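Local coordinates for CCMAN5 (Cellulosimicrobium cellulans, PDB 2XSG), which hydrolyses alpha-mannosides as a GH92 family alpha-mannosidase and enables mannose-6-phosphate modification of yeast-produced recombinant human lysosomal enzymes, at residues 510-514 with 539-543; 608-612 with 715-721. All coordinates share one frame. Residue numbers count along the deposited sequence, not the author numbering.

Contact 1: 510-514 with 539-543; sequences GLLTP and LWQYH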
loop_
_atom_site.group_PDB
_atom_site.type_symbol
_atom_site.label_atom_id
_atom_site.label_comp_id
_atom_site.label_asym_id
_atom_site.label_seq_id
_atom_site.Cartn_x
_atom_site.Cartn_y
_atom_site.Cartn_z
ATOM N N GLY A 510 29.124 -16.114 -6.584
ATOM C CA GLY A 510 27.957 -16.936 -6.866
ATOM C C GLY A 510 26.669 -16.129 -6.904
ATOM O O GLY A 510 26.481 -15.204 -6.111
ATOM N N LEU A 511 25.768 -16.507 -7.806
ATOM C CA LEU A 511 24.500 -15.790 -7.986
ATOM C C LEU A 511 23.366 -16.744 -8.305
ATOM O O LEU A 511 23.556 -17.751 -9.004
ATOM C CB LEU A 511 24.594 -14.788 -9.136
ATOM C CG LEU A 511 25.562 -13.624 -9.126
ATOM C CD1 LEU A 511 25.452 -12.929 -10.481
ATOM C CD2 LEU A 511 25.247 -12.670 -7.995
ATOM N N LEU A 512 22.179 -16.407 -7.807
ATOM C CA LEU A 512 20.956 -17.090 -8.172
ATOM C C LEU A 512 20.910 -17.265 -9.687
ATOM O O LEU A 512 21.047 -16.292 -10.433
ATOM C CB LEU A 512 19.748 -16.288 -7.695
ATOM C CG LEU A 512 18.355 -16.866 -8.000
ATOM C CD1 LEU A 512 18.067 -18.148 -7.174
ATOM C CD2 LEU A 512 17.288 -15.827 -7.730
ATOM N N THR A 513 20.728 -18.515 -10.112
ATOM C CA THR A 513 20.733 -18.923 -11.522
ATOM C C THR A 513 19.712 -20.064 -11.734
ATOM O O THR A 513 19.619 -20.961 -10.895
ATOM C CB THR A 513 22.154 -19.412 -11.936
ATOM O OG1 THR A 513 23.105 -18.394 -11.653
ATOM C CG2 THR A 513 22.249 -19.740 -13.417
ATOM N N PRO A 514 18.935 -20.038 -12.844
ATOM C CA PRO A 514 18.024 -21.156 -13.061
ATOM C C PRO A 514 18.809 -22.472 -13.266
ATOM O O PRO A 514 19.898 -22.480 -13.860
ATOM C CB PRO A 514 17.283 -20.759 -14.341
ATOM C CG PRO A 514 18.270 -19.880 -15.064
ATOM C CD PRO A 514 18.892 -19.080 -13.960
ATOM N N LEU A 539 17.664 -11.650 -12.070
ATOM C CA LEU A 539 18.370 -12.559 -11.165
ATOM C C LEU A 539 19.207 -11.822 -10.098
ATOM O O LEU A 539 19.168 -12.195 -8.935
ATOM C CB LEU A 539 19.195 -13.592 -11.941
ATOM C CG LEU A 539 18.323 -14.613 -12.689
ATOM C CD1 LEU A 539 19.062 -15.226 -13.846
ATOM C CD2 LEU A 539 17.769 -15.689 -11.765
ATOM N N TRP A 540 19.930 -10.768 -10.483
ATOM C CA TRP A 540 20.661 -9.944 -9.501
ATOM C C TRP A 540 19.746 -9.404 -8.398
ATOM O O TRP A 540 20.158 -9.311 -7.238
ATOM C CB TRP A 540 21.352 -8.775 -10.163
ATOM C CG TRP A 540 22.710 -9.065 -10.721
ATOM C CD1 TRP A 540 23.019 -9.333 -12.011
ATOM C CD2 TRP A 540 23.949 -9.089 -9.995
ATOM N NE1 TRP A 540 24.373 -9.535 -12.142
ATOM C CE2 TRP A 540 24.965 -9.386 -10.918
ATOM C CE3 TRP A 540 24.289 -8.905 -8.648
ATOM C CZ2 TRP A 540 26.308 -9.489 -10.551
ATOM C CZ3 TRP A 540 25.631 -9.001 -8.282
ATOM C CH2 TRP A 540 26.621 -9.299 -9.238
ATOM N N GLN A 541 18.517 -9.046 -8.765
ATOM C CA GLN A 541 17.559 -8.461 -7.818
ATOM C C GLN A 541 16.940 -9.559 -6.928
ATOM O O GLN A 541 16.867 -9.423 -5.697
ATOM C CB GLN A 541 16.492 -7.659 -8.579
ATOM C CG GLN A 541 17.068 -6.387 -9.254
ATOM C CD GLN A 541 16.214 -5.847 -10.398
ATOM O OE1 GLN A 541 15.129 -6.366 -10.683
ATOM N NE2 GLN A 541 16.700 -4.781 -11.060
ATOM N N TYR A 542 16.517 -10.651 -7.557
ATOM C CA TYR A 542 16.034 -11.824 -6.834
ATOM C C TYR A 542 17.118 -12.584 -6.072
ATOM O O TYR A 542 16.801 -13.326 -5.136
ATOM C CB TYR A 542 15.321 -12.778 -7.784
ATOM C CG TYR A 542 13.866 -12.492 -7.991
ATOM C CD1 TYR A 542 13.430 -11.575 -8.954
ATOM C CD2 TYR A 542 12.912 -13.161 -7.246
ATOM C CE1 TYR A 542 12.065 -11.330 -9.149
ATOM C CE2 TYR A 542 11.556 -12.923 -7.428
ATOM C CZ TYR A 542 11.142 -12.019 -8.382
ATOM O OH TYR A 542 9.790 -11.828 -8.520
ATOM N N HIS A 543 18.386 -12.421 -6.451
ATOM C CA HIS A 543 19.490 -13.074 -5.729
ATOM C C HIS A 543 19.406 -12.948 -4.190
ATOM O O HIS A 543 19.670 -13.924 -3.454
ATOM C CB HIS A 543 20.864 -12.594 -6.218
ATOM C CG HIS A 543 22.006 -13.267 -5.514
ATOM N ND1 HIS A 543 22.805 -12.617 -4.599
ATOM C CD2 HIS A 543 22.434 -14.553 -5.536
ATOM C CE1 HIS A 543 23.696 -13.462 -4.109
ATOM N NE2 HIS A 543 23.488 -14.646 -4.657
#
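In the GH92 catalytic domain, which in this family is an (alpha/alpha)6 barrel, the end of a small antiparallel sheet packs on a short helix. Strand 508-512 pairs with 496-497, and its last residues meet helix 539-542. The contact is buried and mostly apolar. No hydrogen bond crosses between the two segments.

L511 is the wedge. Its CA-to-CB bond runs sideways, but the m,t rotamer carries the branched end in between two aromatic rings. L511 CD2 lies 3.8 Å from the centroid of the W540 six-membered ring and 4.0 Å from the centroid of the H543 ring. Both are CH-pi contacts over the ring face. W540 starts away from the strand and its ring swings back, so that CZ2 is 3.5 Å from L511 CD1.

The CA-to-CB bond of L512 points toward the helix. Its t,p rotamer sets L512 CD2 3.6 Å from Y542 CB and L512 CG 4.0 Å from L539 CD2. P455 and V459 of helix 455-474 also pack on L512. P514 extends this apolar patch, with P514 CD 3.9 Å from L539 CD1. The ring of Y542 leads away from the strand, and its hydroxyl bonds to the backbone of Y535.

T513 faces away from the helix. Its m rotamer lets T513 OG1 donate to L511 O at 2.8 Å, and H526 bonds the same hydroxyl. The t rotamer of H543 brings its imidazole back against the strand, edge-on to the L512 amide, with H543 CD2 2.9 Å from L512 N.

Contact 2: 608-612 with 715-721; sequences QKWAR and SEDAFYV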
loop_
_atom_site.group_PDB
_atom_site.type_symbol
_atom_site.label_atom_id
_atom_site.label_comp_id
_atom_site.label_asym_id
_atom_site.label_seq_id
_atom_site.Cartn_x
_atom_site.Cartn_y
_atom_site.Cartn_z
ATOM N N GLN A 608 24.376 3.815 4.305
ATOM C CA GLN A 608 24.012 5.187 4.649
ATOM C C GLN A 608 23.931 6.076 3.420
ATOM O O GLN A 608 22.954 6.808 3.247
ATOM C CB GLN A 608 25.010 5.762 5.654
ATOM C CG GLN A 608 24.961 5.042 6.987
ATOM C CD GLN A 608 26.314 4.978 7.671
ATOM O OE1 GLN A 608 27.111 5.919 7.601
ATOM N NE2 GLN A 608 26.575 3.868 8.339
ATOM N N LYS A 609 24.948 6.001 2.566
ATOM C CA LYS A 609 24.960 6.775 1.324
ATOM C C LYS A 609 23.740 6.474 0.467
ATOM O O LYS A 609 23.019 7.392 0.048
ATOM C CB LYS A 609 26.232 6.505 0.508
ATOM C CG LYS A 609 26.359 7.396 -0.750
ATOM C CD LYS A 609 27.552 7.028 -1.671
ATOM C CE LYS A 609 27.362 5.630 -2.271
ATOM N NZ LYS A 609 28.377 5.302 -3.303
ATOM N N TRP A 610 23.519 5.192 0.203
ATOM C CA TRP A 610 22.449 4.770 -0.696
ATOM C C TRP A 610 21.059 5.029 -0.159
ATOM O O TRP A 610 20.164 5.404 -0.928
ATOM C CB TRP A 610 22.622 3.300 -1.108
ATOM C CG TRP A 610 23.692 3.193 -2.150
ATOM C CD1 TRP A 610 24.937 2.627 -2.012
ATOM C CD2 TRP A 610 23.637 3.735 -3.477
ATOM N NE1 TRP A 610 25.641 2.764 -3.190
ATOM C CE2 TRP A 610 24.864 3.434 -4.103
ATOM C CE3 TRP A 610 22.648 4.417 -4.212
ATOM C CZ2 TRP A 610 25.138 3.801 -5.419
ATOM C CZ3 TRP A 610 22.923 4.788 -5.520
ATOM C CH2 TRP A 610 24.157 4.476 -6.111
ATOM N N ALA A 611 20.883 4.842 1.152
ATOM C CA ALA A 611 19.614 5.179 1.811
ATOM C C ALA A 611 19.292 6.666 1.656
ATOM O O ALA A 611 18.201 7.025 1.204
ATOM C CB ALA A 611 19.626 4.778 3.277
ATOM N N ARG A 612 20.245 7.530 1.993
ATOM C CA ARG A 612 20.018 8.960 1.829
ATOM C C ARG A 612 19.794 9.336 0.354
ATOM O O ARG A 612 18.928 10.167 0.055
ATOM C CB ARG A 612 21.151 9.784 2.462
ATOM C CG ARG A 612 20.913 11.292 2.449
ATOM C CD ARG A 612 19.801 11.737 3.386
ATOM N NE ARG A 612 19.377 13.123 3.142
ATOM C CZ ARG A 612 19.356 14.090 4.061
ATOM N NH1 ARG A 612 19.715 13.847 5.316
ATOM N NH2 ARG A 612 18.930 15.311 3.732
ATOM N N SER A 715 22.759 16.744 7.711
ATOM C CA SER A 715 22.433 17.729 6.684
ATOM C C SER A 715 22.298 16.993 5.374
ATOM O O SER A 715 22.430 15.758 5.349
ATOM C CB SER A 715 23.549 18.777 6.574
ATOM O OG SER A 715 24.639 18.226 5.886
ATOM N N GLU A 716 22.062 17.734 4.291
ATOM C CA GLU A 716 22.032 17.148 2.953
ATOM C C GLU A 716 23.371 16.525 2.589
ATOM O O GLU A 716 23.437 15.626 1.766
ATOM C CB GLU A 716 21.592 18.175 1.897
ATOM C CG GLU A 716 20.090 18.431 1.898
ATOM C CD GLU A 716 19.646 19.410 0.806
ATOM O OE1 GLU A 716 20.386 20.365 0.502
ATOM O OE2 GLU A 716 18.540 19.228 0.268
ATOM N N ASP A 717 24.436 16.989 3.228
ATOM C CA ASP A 717 25.775 16.515 2.929
ATOM C C ASP A 717 26.270 15.598 4.033
ATOM O O ASP A 717 27.091 14.715 3.789
ATOM C CB ASP A 717 26.744 17.696 2.774
ATOM C CG ASP A 717 26.457 18.544 1.539
ATOM O OD1 ASP A 717 26.345 17.992 0.426
ATOM O OD2 ASP A 717 26.372 19.783 1.687
ATOM N N ALA A 718 25.786 15.814 5.247
ATOM C CA ALA A 718 26.234 15.027 6.393
ATOM C C ALA A 718 25.269 13.875 6.663
ATOM O O ALA A 718 24.463 13.920 7.593
ATOM C CB ALA A 718 26.419 15.912 7.639
ATOM N N PHE A 719 25.381 12.829 5.852
ATOM C CA PHE A 719 24.463 11.694 5.929
ATOM C C PHE A 719 25.154 10.385 6.346
ATOM O O PHE A 719 24.556 9.315 6.271
ATOM C CB PHE A 719 23.716 11.532 4.591
ATOM C CG PHE A 719 24.621 11.482 3.393
ATOM C CD1 PHE A 719 25.334 10.325 3.091
ATOM C CD2 PHE A 719 24.771 12.601 2.567
ATOM C CE1 PHE A 719 26.185 10.280 1.986
ATOM C CE2 PHE A 719 25.605 12.561 1.462
ATOM C CZ PHE A 719 26.321 11.401 1.171
ATOM N N TYR A 720 26.422 10.474 6.753
ATOM C CA TYR A 720 27.192 9.301 7.209
ATOM C C TYR A 720 27.252 9.316 8.723
ATOM O O TYR A 720 27.468 10.373 9.333
ATOM C CB TYR A 720 28.635 9.326 6.692
ATOM C CG TYR A 720 28.832 9.161 5.191
ATOM C CD1 TYR A 720 28.662 7.922 4.585
ATOM C CD2 TYR A 720 29.218 10.235 4.396
ATOM C CE1 TYR A 720 28.843 7.758 3.241
ATOM C CE2 TYR A 720 29.409 10.082 3.020
ATOM C CZ TYR A 720 29.229 8.824 2.458
ATOM O OH TYR A 720 29.405 8.622 1.107
ATOM N N VAL A 721 27.067 8.147 9.334
ATOM C CA VAL A 721 27.178 8.009 10.787
ATOM C C VAL A 721 28.656 8.001 11.176
ATOM O O VAL A 721 29.441 7.311 10.554
ATOM C CB VAL A 721 26.455 6.750 11.294
ATOM C CG1 VAL A 721 26.682 6.552 12.788
ATOM C CG2 VAL A 721 24.955 6.841 10.967
HETATM O O HOH W 1 29.818 6.082 7.963
#
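A glutamine side chain on a helix takes a main-chain NH at the start of a beta-strand. Q608 sits on helix 604-616 of the GH92 catalytic domain, and V721 on strand 720-726 of a mixed beta-sheet. The bond from V721 N to Q608 OE1 is 2.8 Å long with an angle of 158° at the hydrogen. It is the one direct hydrogen bond between the segments, and it joins residues with 112 others between them. On the sheet side, Y720 pairs with G752 of strand 746-752, and V721 packs on F749 and M751.

The loop before the strand is shaped by S715. Its OG accepts from D717 N at 2.9 Å, an ST turn, and from A718 N at 2.7 Å, an ST motif. R612 reaches out to this turn. One face of its guanidinium lies against the backbone, with R612 NH2 3.7 Å from E716 CA. R612 NH1 is also hydrogen-bonded to T301.

F719, between the turn and the strand in the chain, points its side chain at helix 604-616. Its CB is 3.5 Å from R612 CG, and its CE1 is 3.8 Å from K609 CA, so the ring packs on the helix surface. K609 runs past Y720, with K609 CD 3.7 Å from Y720 OH, and its amine forms a salt bridge with E573.

A water adds a second link at the start of the strand. It is hydrogen-bonded to Q608 OE1 at 2.7 Å and to V721 O at 2.9 Å.

In the fold
The two contacts share no helix or strand. They follow one another along the chain, with centres 29 Å apart and nearest atoms about 13 Å apart. Contact 1 is the core-like one: every touching residue is buried, and L511 meets two aromatic rings while L512 and P514 pack on aliphatic neighbours. Contact 2 is only half buried, and its chemistry is mixed: a glutamine-to-backbone bond, a bridging water, and the long side chains of K609 and R612 beside F719. Contact 1 joins elements close in sequence within the catalytic domain. Contact 2 ties a helix to a strand over 100 residues later, in a sheet that includes strand 293-296. The side chain of Y542 in contact 1 lies about 10 Å from the bound calcium.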